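Local coordinates for PatF (Prochloron didemni, PDB 4BG2), which probably acts in patellamide (cyanobactin) biosynthesis as a prenyltransferase-family protein, at residues 47-53 against 65-71; 105-110 against 152-156; 276-282 against 297-303. One frame throughout, in Å; residues are numbered along the deposited sequence.

Contact 1 of 3, residues 47-53 against 65-71; sequences SCSVESS and RYEVCNN
Set the two strands of a beta hairpin side by side, 48-53 and 65-70, antiparallel at 167° and 4.6 Å between axes. Both backbones are extended. Hydrogen-bonded pairs Ser-49/Cys-69 and Glu-51/Glu-67 alternate with non-hydrogen-bonded pairs Cys-48/Asn-70, Val-50/Val-68 and Ser-52/Tyr-66. The ladder begins at Asn-71 N, 2.9 Å from Ser-47 O. Ser-49 N then reaches Cys-69 O at 2.9 Å, with Cys-69 N returning to Ser-49 O at 3.2 Å; Glu-51 N lies 2.7 Å from Glu-67 O, and Glu-67 N 2.8 Å from Glu-51 O. Ser-53 N meets Arg-65 O at 3.0 Å. One side-chain bond crosses as well: with Ser-53 in p and Arg-65 in m, Arg-65 NE donates to Ser-53 OG at 2.9 Å.

Val-50, Val-68, Ser-52 and Tyr-66 share the outer, helix-covered face. Both valines are t, bringing Val-50 CG2 to 4.1 Å from Val-68 CG2, while Tyr-66 (m) puts CD1 3.3 Å from Ser-52 OG.

Glu-51 and Glu-67 share the opposite face, inside the barrel, with their CB atoms 4.2 Å apart, but their carboxylates part: Glu-51 bonds to Tyr-246, Glu-67 to Thr-120 and His-124. Ser-49 OG pairs with Asp-301, and Ser-47 OG with Asp-304. Backbone groups of Val-50 and Ser-52 join strand 295-303, those of Tyr-66 and Val-68 strand 116-124.

Known barrel prenyltransferases work inside the lumen, so the chemistry implies a polar interior wall here, its acidic groups held by hydrogen bonds, backed by a largely apolar outer face.

Contact 2 of 3, residues 105-110 against 152-156; sequences RFAAAH and TALVL
The helical segments 105-110 and 152-156 run nearly antiparallel, with a signed crossing angle of 156° and axes 10.6 Å apart, closest in backbone where the CA atoms of Phe-106 and Thr-152 lie 6.8 Å apart. Thr-152 (m) opens the contact: its OG1 hydrogen-bonds His-110 NE2 at 2.7 Å, in the plane of the imidazole and at its edge, and also pairs with the backbone oxygen of Glu-148. Its CG2 sits 3.9 Å from Phe-106 CD2 and 4.4 Å from Ala-109 CB. Next, Ala-153 N lies 4.4 Å from Phe-106 CD2, at the ring edge. Phe-106 (t) and Ala-153 both rest on Ile-176 of strand 173-181, so this is a helix pair packed against the outside of the antiparallel barrel, as in the prenyltransferase barrel fold. One turn after Thr-152 comes Leu-156 (m, t), whose CD1 approaches Phe-106 CB to 3.9 Å. Its CD2 lies over one face of the Arg-105 guanidinium, 3.3 Å from CZ, at the exposed margin.

Contact 3 of 3, residues 276-282 against 297-303; sequences ITDVAIA and CFYYDQW
Asp-301, Ile-276 and Thr-277 give up much of the surface buried between strands 276-282 and 297-303, antiparallel at 167°, axes 4.5 Å apart. At Asp-301 the register slips. Its O accepts from Thr-277 N and its N donates to Asp-278 O, both at 2.9 Å, so two residues face one: a beta bulge, with Thr-277 near helical (phi -95°, psi -28°). Asp-278 OD2 and Asp-301 OD2 lie 3.0 Å apart, like charges eased by Thr-277 OG1 to Asp-278 OD2 (2.9 Å) and Trp-303 NE1 to Asp-301 OD2 (3.0 Å). Thr-277 CG2 makes a CH-pi contact 3.8 Å from the Trp-303 five-membered-ring centroid. Ile-276 (m, t) sets CD1 3.8 Å from Tyr-300 CD2.

Beyond the bulge, Ala-280 N–Tyr-299 O (2.9 Å), Tyr-299 N–Ala-280 O, Ala-282 N–Cys-297 O and Cys-297 N–Ala-282 O (each 2.8 Å) bond the backbones. The Cys-275–Cys-306 disulfide ties the residue before strand 276-284 to the tail after 295-303. Strands 242-247 and 48-57 flank the pair, and helix 261-272 packs on Phe-298 and Tyr-300.

Overall arrangement
Contacts 1 and 3 are buried strand pairs of one barrel wall, their centres about 10 Å apart. Strands 48-57 and 295-303 are neighbours in the sheet, so the first and last strands meet and close the barrel there: Val-50 N lies 2.8 Å from Gln-302 O. Both are held by backbone ladders, regular in contact 1 but interrupted by a bulge in contact 3, and each turns acidic side chains inward. Contact 2 belongs to the partly exposed helical layer, its centre about 23 Å from that of contact 1, and rests mainly on side chains, with no backbone-to-backbone hydrogen bond between its segments.

Contact 1 of 3, residues 47-53 against 65-71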
loop_
_atom_site.group_PDB
_atom_site.type_symbol
_atom_site.label_atom_id
_atom_site.label_comp_id
_atom_site.label_asym_id
_atom_site.label_seq_id
_atom_site.Cartn_x
_atom_site.Cartn_y
_atom_site.Cartn_z
ATOM N N SER A 47 1.090 3.616 -18.290
ATOM C CA SER A 47 2.278 3.297 -17.527
ATOM C C SER A 47 1.862 3.048 -16.084
ATOM O O SER A 47 1.095 3.827 -15.516
ATOM C CB SER A 47 3.256 4.472 -17.602
ATOM O OG SER A 47 4.451 4.177 -16.911
ATOM N N CYS A 48 2.390 1.975 -15.504
ATOM C CA CYS A 48 2.107 1.584 -14.135
ATOM C C CYS A 48 3.333 1.629 -13.240
ATOM O O CYS A 48 4.464 1.501 -13.699
ATOM C CB CYS A 48 1.561 0.164 -14.114
ATOM S SG CYS A 48 -0.139 0.023 -14.727
ATOM N N SER A 49 3.083 1.803 -11.951
ATOM C CA SER A 49 4.079 1.545 -10.933
ATOM C C SER A 49 3.730 0.245 -10.219
ATOM O O SER A 49 2.554 -0.067 -10.001
ATOM C CB SER A 49 4.187 2.723 -9.958
ATOM O OG SER A 49 3.376 2.505 -8.831
ATOM N N VAL A 50 4.743 -0.552 -9.916
ATOM C CA VAL A 50 4.557 -1.776 -9.172
ATOM C C VAL A 50 5.246 -1.611 -7.845
ATOM O O VAL A 50 6.465 -1.359 -7.804
ATOM C CB VAL A 50 5.154 -2.999 -9.892
ATOM C CG1 VAL A 50 4.968 -4.253 -9.044
ATOM C CG2 VAL A 50 4.550 -3.169 -11.276
ATOM N N GLU A 51 4.476 -1.685 -6.766
ATOM C CA GLU A 51 5.028 -1.541 -5.417
ATOM C C GLU A 51 5.023 -2.895 -4.767
ATOM O O GLU A 51 3.966 -3.381 -4.357
ATOM C CB GLU A 51 4.216 -0.561 -4.555
ATOM C CG GLU A 51 4.935 -0.173 -3.254
ATOM C CD GLU A 51 4.278 0.994 -2.497
ATOM O OE1 GLU A 51 3.052 1.142 -2.591
ATOM O OE2 GLU A 51 4.982 1.750 -1.769
ATOM N N SER A 52 6.186 -3.525 -4.721
ATOM C CA SER A 52 6.342 -4.825 -4.093
ATOM C C SER A 52 6.754 -4.627 -2.622
ATOM O O SER A 52 7.357 -3.623 -2.270
ATOM C CB SER A 52 7.415 -5.649 -4.821
ATOM O OG SER A 52 7.195 -5.724 -6.224
ATOM N N SER A 53 6.495 -5.607 -1.779
ATOM C CA SER A 53 6.954 -5.522 -0.402
ATOM C C SER A 53 7.182 -6.890 0.233
ATOM O O SER A 53 6.780 -7.941 -0.307
ATOM C CB SER A 53 5.963 -4.702 0.412
ATOM O OG SER A 53 4.697 -5.338 0.461
ATOM N N ARG A 65 3.607 -9.817 -2.124
ATOM C CA ARG A 65 2.834 -8.616 -1.855
ATOM C C ARG A 65 3.118 -7.541 -2.904
ATOM O O ARG A 65 4.278 -7.091 -3.049
ATOM C CB ARG A 65 3.163 -8.059 -0.474
ATOM C CG ARG A 65 2.906 -9.015 0.667
ATOM C CD ARG A 65 3.695 -8.632 1.907
ATOM N NE ARG A 65 3.437 -7.242 2.265
ATOM C CZ ARG A 65 2.424 -6.832 3.009
ATOM N NH1 ARG A 65 1.557 -7.694 3.534
ATOM N NH2 ARG A 65 2.273 -5.539 3.229
ATOM N N TYR A 66 2.073 -7.141 -3.631
ATOM C CA TYR A 66 2.170 -6.146 -4.682
ATOM C C TYR A 66 0.988 -5.204 -4.696
ATOM O O TYR A 66 -0.171 -5.629 -4.520
ATOM C CB TYR A 66 2.161 -6.829 -6.037
ATOM C CG TYR A 66 3.161 -7.936 -6.169
ATOM C CD1 TYR A 66 4.482 -7.654 -6.487
ATOM C CD2 TYR A 66 2.787 -9.271 -6.014
ATOM C CE1 TYR A 66 5.412 -8.661 -6.615
ATOM C CE2 TYR A 66 3.714 -10.292 -6.166
ATOM C CZ TYR A 66 5.030 -9.970 -6.460
ATOM O OH TYR A 66 5.994 -10.952 -6.606
ATOM N N GLU A 67 1.273 -3.933 -4.951
ATOM C CA GLU A 67 0.260 -2.951 -5.323
ATOM C C GLU A 67 0.672 -2.384 -6.680
ATOM O O GLU A 67 1.796 -1.930 -6.846
ATOM C CB GLU A 67 0.178 -1.772 -4.334
ATOM C CG GLU A 67 -0.229 -2.053 -2.925
ATOM C CD GLU A 67 -1.489 -2.873 -2.827
ATOM O OE1 GLU A 67 -2.563 -2.662 -3.598
ATOM O OE2 GLU A 67 -1.325 -3.705 -1.939
ATOM N N VAL A 68 -0.262 -2.396 -7.636
ATOM C CA VAL A 68 -0.044 -1.866 -8.955
ATOM C C VAL A 68 -1.079 -0.801 -9.288
ATOM O O VAL A 68 -2.296 -0.958 -9.026
ATOM C CB VAL A 68 -0.118 -2.997 -9.982
ATOM C CG1 VAL A 68 0.118 -2.453 -11.395
ATOM C CG2 VAL A 68 0.915 -4.065 -9.656
ATOM N N CYS A 69 -0.624 0.291 -9.876
ATOM C CA CYS A 69 -1.572 1.255 -10.427
ATOM C C CYS A 69 -0.972 2.078 -11.543
ATOM O O CYS A 69 0.250 2.199 -11.668
ATOM C CB CYS A 69 -2.103 2.190 -9.336
ATOM S SG CYS A 69 -0.863 3.320 -8.635
ATOM N N ASN A 70 -1.867 2.671 -12.326
ATOM C CA ASN A 70 -1.484 3.610 -13.341
ATOM C C ASN A 70 -0.896 4.841 -12.665
ATOM O O ASN A 70 -1.415 5.322 -11.665
ATOM C CB ASN A 70 -2.693 3.965 -14.215
ATOM C CG ASN A 70 -2.344 4.951 -15.290
ATOM O OD1 ASN A 70 -2.095 6.123 -15.009
ATOM N ND2 ASN A 70 -2.291 4.484 -16.531
ATOM N N ASN A 71 0.218 5.313 -13.191
ATOM C CA ASN A 71 0.961 6.395 -12.574
ATOM C C ASN A 71 0.951 7.630 -13.459
ATOM O O ASN A 71 1.726 8.533 -13.228
ATOM C CB ASN A 71 2.395 5.938 -12.225
ATOM C CG ASN A 71 3.221 5.535 -13.447
ATOM O OD1 ASN A 71 2.967 5.956 -14.581
ATOM N ND2 ASN A 71 4.245 4.741 -13.206
#

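Contact 2 of 3, residues 105-110 against 152-156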
loop_
_atom_site.group_PDB
_atom_site.type_symbol
_atom_site.label_atom_id
_atom_site.label_comp_id
_atom_site.label_asym_id
_atom_site.label_seq_id
_atom_site.Cartn_x
_atom_site.Cartn_y
_atom_site.Cartn_z
ATOM N N ARG A 105 -19.486 -0.138 -1.125
ATOM C CA ARG A 105 -20.180 1.051 -0.653
ATOM C C ARG A 105 -19.346 2.313 -0.903
ATOM O O ARG A 105 -19.892 3.351 -1.288
ATOM C CB ARG A 105 -20.558 0.912 0.813
ATOM C CG ARG A 105 -21.734 -0.030 1.020
ATOM C CD ARG A 105 -21.787 -0.571 2.435
ATOM N NE ARG A 105 -22.084 0.472 3.414
ATOM C CZ ARG A 105 -21.972 0.336 4.738
ATOM N NH1 ARG A 105 -21.547 -0.797 5.292
ATOM N NH2 ARG A 105 -22.267 1.360 5.519
ATOM N N PHE A 106 -18.031 2.235 -0.754
ATOM C CA PHE A 106 -17.200 3.416 -0.992
ATOM C C PHE A 106 -17.189 3.736 -2.476
ATOM O O PHE A 106 -17.342 4.906 -2.878
ATOM C CB PHE A 106 -15.770 3.234 -0.471
ATOM C CG PHE A 106 -14.926 4.460 -0.652
ATOM C CD1 PHE A 106 -14.328 4.719 -1.850
ATOM C CD2 PHE A 106 -14.782 5.367 0.373
ATOM C CE1 PHE A 106 -13.572 5.854 -2.035
ATOM C CE2 PHE A 106 -14.022 6.508 0.197
ATOM C CZ PHE A 106 -13.422 6.751 -1.011
ATOM N N ALA A 107 -17.052 2.694 -3.296
ATOM C CA ALA A 107 -17.030 2.847 -4.744
ATOM C C ALA A 107 -18.348 3.418 -5.251
ATOM O O ALA A 107 -18.342 4.352 -6.050
ATOM C CB ALA A 107 -16.734 1.540 -5.439
ATOM N N ALA A 108 -19.456 2.850 -4.788
ATOM C CA ALA A 108 -20.786 3.346 -5.127
ATOM C C ALA A 108 -20.908 4.801 -4.715
ATOM O O ALA A 108 -21.316 5.632 -5.509
ATOM C CB ALA A 108 -21.865 2.513 -4.440
ATOM N N ALA A 109 -20.512 5.120 -3.487
ATOM C CA ALA A 109 -20.663 6.475 -2.976
ATOM C C ALA A 109 -19.875 7.511 -3.762
ATOM O O ALA A 109 -20.369 8.594 -4.018
ATOM C CB ALA A 109 -20.293 6.541 -1.510
ATOM N N HIS A 110 -18.682 7.170 -4.216
ATOM C CA HIS A 110 -17.791 8.196 -4.747
ATOM C C HIS A 110 -17.378 8.001 -6.183
ATOM O O HIS A 110 -16.432 8.636 -6.642
ATOM C CB HIS A 110 -16.618 8.370 -3.782
ATOM C CG HIS A 110 -17.057 8.833 -2.432
ATOM N ND1 HIS A 110 -17.645 10.059 -2.241
ATOM C CD2 HIS A 110 -17.058 8.229 -1.221
ATOM C CE1 HIS A 110 -17.987 10.199 -0.974
ATOM N NE2 HIS A 110 -17.631 9.109 -0.330
ATOM N N THR A 152 -16.927 8.981 4.702
ATOM C CA THR A 152 -17.431 7.693 4.240
ATOM C C THR A 152 -16.525 6.559 4.721
ATOM O O THR A 152 -17.007 5.583 5.296
ATOM C CB THR A 152 -17.500 7.660 2.722
ATOM O OG1 THR A 152 -18.304 8.751 2.245
ATOM C CG2 THR A 152 -18.075 6.324 2.242
ATOM N N ALA A 153 -15.208 6.701 4.521
ATOM C CA ALA A 153 -14.238 5.678 4.983
ATOM C C ALA A 153 -14.306 5.474 6.494
ATOM O O ALA A 153 -14.301 4.337 6.983
ATOM C CB ALA A 153 -12.812 6.053 4.567
ATOM N N LEU A 154 -14.374 6.583 7.227
ATOM C CA LEU A 154 -14.443 6.550 8.687
ATOM C C LEU A 154 -15.698 5.819 9.175
ATOM O O LEU A 154 -15.645 5.049 10.123
ATOM C CB LEU A 154 -14.433 7.983 9.238
ATOM C CG LEU A 154 -13.918 8.259 10.636
ATOM C CD1 LEU A 154 -12.484 7.809 10.835
ATOM C CD2 LEU A 154 -14.038 9.755 10.911
ATOM N N VAL A 155 -16.823 6.080 8.529
ATOM C CA VAL A 155 -18.066 5.357 8.817
ATOM C C VAL A 155 -17.934 3.864 8.536
ATOM O O VAL A 155 -18.338 3.045 9.344
ATOM C CB VAL A 155 -19.234 5.910 7.969
ATOM C CG1 VAL A 155 -20.414 4.942 7.952
ATOM C CG2 VAL A 155 -19.650 7.272 8.494
ATOM N N LEU A 156 -17.363 3.511 7.389
ATOM C CA LEU A 156 -17.174 2.097 7.047
ATOM C C LEU A 156 -16.180 1.436 7.988
ATOM O O LEU A 156 -16.313 0.258 8.292
ATOM C CB LEU A 156 -16.707 1.947 5.592
ATOM C CG LEU A 156 -17.654 2.514 4.533
ATOM C CD1 LEU A 156 -17.041 2.423 3.145
ATOM C CD2 LEU A 156 -19.010 1.812 4.606
#

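Contact 3 of 3, residues 276-282 against 297-303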
loop_
_atom_site.group_PDB
_atom_site.type_symbol
_atom_site.label_atom_id
_atom_site.label_comp_id
_atom_site.label_asym_id
_atom_site.label_seq_id
_atom_site.Cartn_x
_atom_site.Cartn_y
_atom_site.Cartn_z
ATOM N N ILE A 276 14.002 1.537 -9.295
ATOM C CA ILE A 276 13.389 1.899 -8.041
ATOM C C ILE A 276 13.322 3.408 -7.857
ATOM O O ILE A 276 14.353 4.082 -7.846
ATOM C CB ILE A 276 14.111 1.243 -6.859
ATOM C CG1 ILE A 276 13.992 -0.278 -6.994
ATOM C CG2 ILE A 276 13.496 1.711 -5.542
ATOM C CD1 ILE A 276 14.598 -1.069 -5.856
ATOM N N THR A 277 12.103 3.931 -7.730
ATOM C CA THR A 277 11.868 5.365 -7.579
ATOM C C THR A 277 11.745 5.770 -6.102
ATOM O O THR A 277 12.065 6.890 -5.748
ATOM C CB THR A 277 10.580 5.802 -8.289
ATOM O OG1 THR A 277 9.484 4.994 -7.835
ATOM C CG2 THR A 277 10.720 5.654 -9.778
ATOM N N ASP A 278 11.301 4.846 -5.255
ATOM C CA ASP A 278 11.138 5.109 -3.839
ATOM C C ASP A 278 10.985 3.803 -3.055
ATOM O O ASP A 278 10.604 2.767 -3.612
ATOM C CB ASP A 278 9.915 6.018 -3.608
ATOM C CG ASP A 278 8.631 5.436 -4.174
ATOM O OD1 ASP A 278 7.977 4.650 -3.453
ATOM O OD2 ASP A 278 8.252 5.760 -5.331
ATOM N N VAL A 279 11.255 3.896 -1.754
ATOM C CA VAL A 279 11.097 2.801 -0.802
ATOM C C VAL A 279 10.329 3.336 0.377
ATOM O O VAL A 279 10.205 4.543 0.543
ATOM C CB VAL A 279 12.438 2.214 -0.340
ATOM C CG1 VAL A 279 13.191 1.700 -1.548
ATOM C CG2 VAL A 279 13.309 3.254 0.391
ATOM N N ALA A 280 9.766 2.438 1.167
ATOM C CA ALA A 280 9.102 2.834 2.381
ATOM C C ALA A 280 9.228 1.749 3.407
ATOM O O ALA A 280 9.149 0.569 3.097
ATOM C CB ALA A 280 7.633 3.154 2.122
ATOM N N ILE A 281 9.408 2.166 4.647
ATOM C CA ILE A 281 9.345 1.272 5.759
ATOM C C ILE A 281 8.041 1.524 6.500
ATOM O O ILE A 281 7.727 2.654 6.841
ATOM C CB ILE A 281 10.526 1.479 6.712
ATOM C CG1 ILE A 281 11.832 1.293 5.959
ATOM C CG2 ILE A 281 10.433 0.504 7.893
ATOM C CD1 ILE A 281 12.022 -0.090 5.351
ATOM N N ALA A 282 7.313 0.444 6.768
ATOM C CA ALA A 282 6.066 0.509 7.533
ATOM C C ALA A 282 6.291 -0.226 8.832
ATOM O O ALA A 282 6.682 -1.407 8.829
ATOM C CB ALA A 282 4.916 -0.105 6.744
ATOM N N CYS A 297 7.234 -3.865 7.574
ATOM C CA CYS A 297 7.070 -4.092 6.147
ATOM C C CYS A 297 7.992 -3.191 5.371
ATOM O O CYS A 297 8.130 -2.028 5.700
ATOM C CB CYS A 297 5.641 -3.775 5.735
ATOM S SG CYS A 297 4.509 -5.072 6.156
ATOM N N PHE A 298 8.620 -3.732 4.340
ATOM C CA PHE A 298 9.556 -3.001 3.500
ATOM C C PHE A 298 8.991 -2.962 2.057
ATOM O O PHE A 298 8.836 -3.987 1.418
ATOM C CB PHE A 298 10.874 -3.749 3.566
ATOM C CG PHE A 298 12.071 -2.969 3.081
ATOM C CD1 PHE A 298 12.058 -2.303 1.869
ATOM C CD2 PHE A 298 13.241 -2.971 3.826
ATOM C CE1 PHE A 298 13.183 -1.604 1.419
ATOM C CE2 PHE A 298 14.374 -2.296 3.379
ATOM C CZ PHE A 298 14.342 -1.599 2.177
ATOM N N TYR A 299 8.748 -1.761 1.556
ATOM C CA TYR A 299 8.116 -1.531 0.257
ATOM C C TYR A 299 9.163 -0.932 -0.662
ATOM O O TYR A 299 9.981 -0.149 -0.217
ATOM C CB TYR A 299 6.970 -0.523 0.429
ATOM C CG TYR A 299 5.766 -1.058 1.138
ATOM C CD1 TYR A 299 5.661 -1.051 2.518
ATOM C CD2 TYR A 299 4.705 -1.618 0.400
ATOM C CE1 TYR A 299 4.515 -1.565 3.159
ATOM C CE2 TYR A 299 3.578 -2.122 1.027
ATOM C CZ TYR A 299 3.484 -2.096 2.387
ATOM O OH TYR A 299 2.350 -2.638 2.964
ATOM N N TYR A 300 9.141 -1.303 -1.933
ATOM C CA TYR A 300 9.889 -0.600 -2.952
ATOM C C TYR A 300 9.029 -0.493 -4.209
ATOM O O TYR A 300 8.234 -1.397 -4.498
ATOM C CB TYR A 300 11.246 -1.273 -3.218
ATOM C CG TYR A 300 11.180 -2.654 -3.801
ATOM C CD1 TYR A 300 11.062 -3.764 -2.988
ATOM C CD2 TYR A 300 11.276 -2.849 -5.163
ATOM C CE1 TYR A 300 11.024 -5.038 -3.527
ATOM C CE2 TYR A 300 11.252 -4.118 -5.707
ATOM C CZ TYR A 300 11.109 -5.204 -4.885
ATOM O OH TYR A 300 11.049 -6.457 -5.438
ATOM N N ASP A 301 9.210 0.601 -4.949
ATOM C CA ASP A 301 8.351 0.998 -6.051
ATOM C C ASP A 301 9.170 1.066 -7.323
ATOM O O ASP A 301 10.244 1.693 -7.349
ATOM C CB ASP A 301 7.737 2.363 -5.734
ATOM C CG ASP A 301 6.641 2.792 -6.727
ATOM O OD1 ASP A 301 6.066 1.949 -7.454
ATOM O OD2 ASP A 301 6.330 4.009 -6.762
ATOM N N GLN A 302 8.681 0.398 -8.370
ATOM C CA GLN A 302 9.329 0.375 -9.665
ATOM C C GLN A 302 8.360 0.851 -10.747
ATOM O O GLN A 302 7.164 0.494 -10.727
ATOM C CB GLN A 302 9.835 -1.031 -9.962
ATOM C CG GLN A 302 10.970 -1.460 -9.043
ATOM C CD GLN A 302 11.389 -2.899 -9.266
ATOM O OE1 GLN A 302 10.631 -3.809 -8.963
ATOM N NE2 GLN A 302 12.604 -3.108 -9.761
ATOM N N TRP A 303 8.865 1.676 -11.667
ATOM C CA TRP A 303 8.056 2.259 -12.734
ATOM C C TRP A 303 8.356 1.540 -14.048
ATOM O O TRP A 303 9.513 1.385 -14.439
ATOM C CB TRP A 303 8.258 3.795 -12.825
ATOM C CG TRP A 303 7.590 4.558 -11.639
ATOM C CD1 TRP A 303 7.402 4.086 -10.346
ATOM C CD2 TRP A 303 7.059 5.909 -11.640
ATOM N NE1 TRP A 303 6.777 5.041 -9.578
ATOM C CE2 TRP A 303 6.560 6.165 -10.335
ATOM C CE3 TRP A 303 6.951 6.919 -12.614
ATOM C CZ2 TRP A 303 5.963 7.386 -9.986
ATOM C CZ3 TRP A 303 6.367 8.133 -12.261
ATOM C CH2 TRP A 303 5.877 8.352 -10.958
#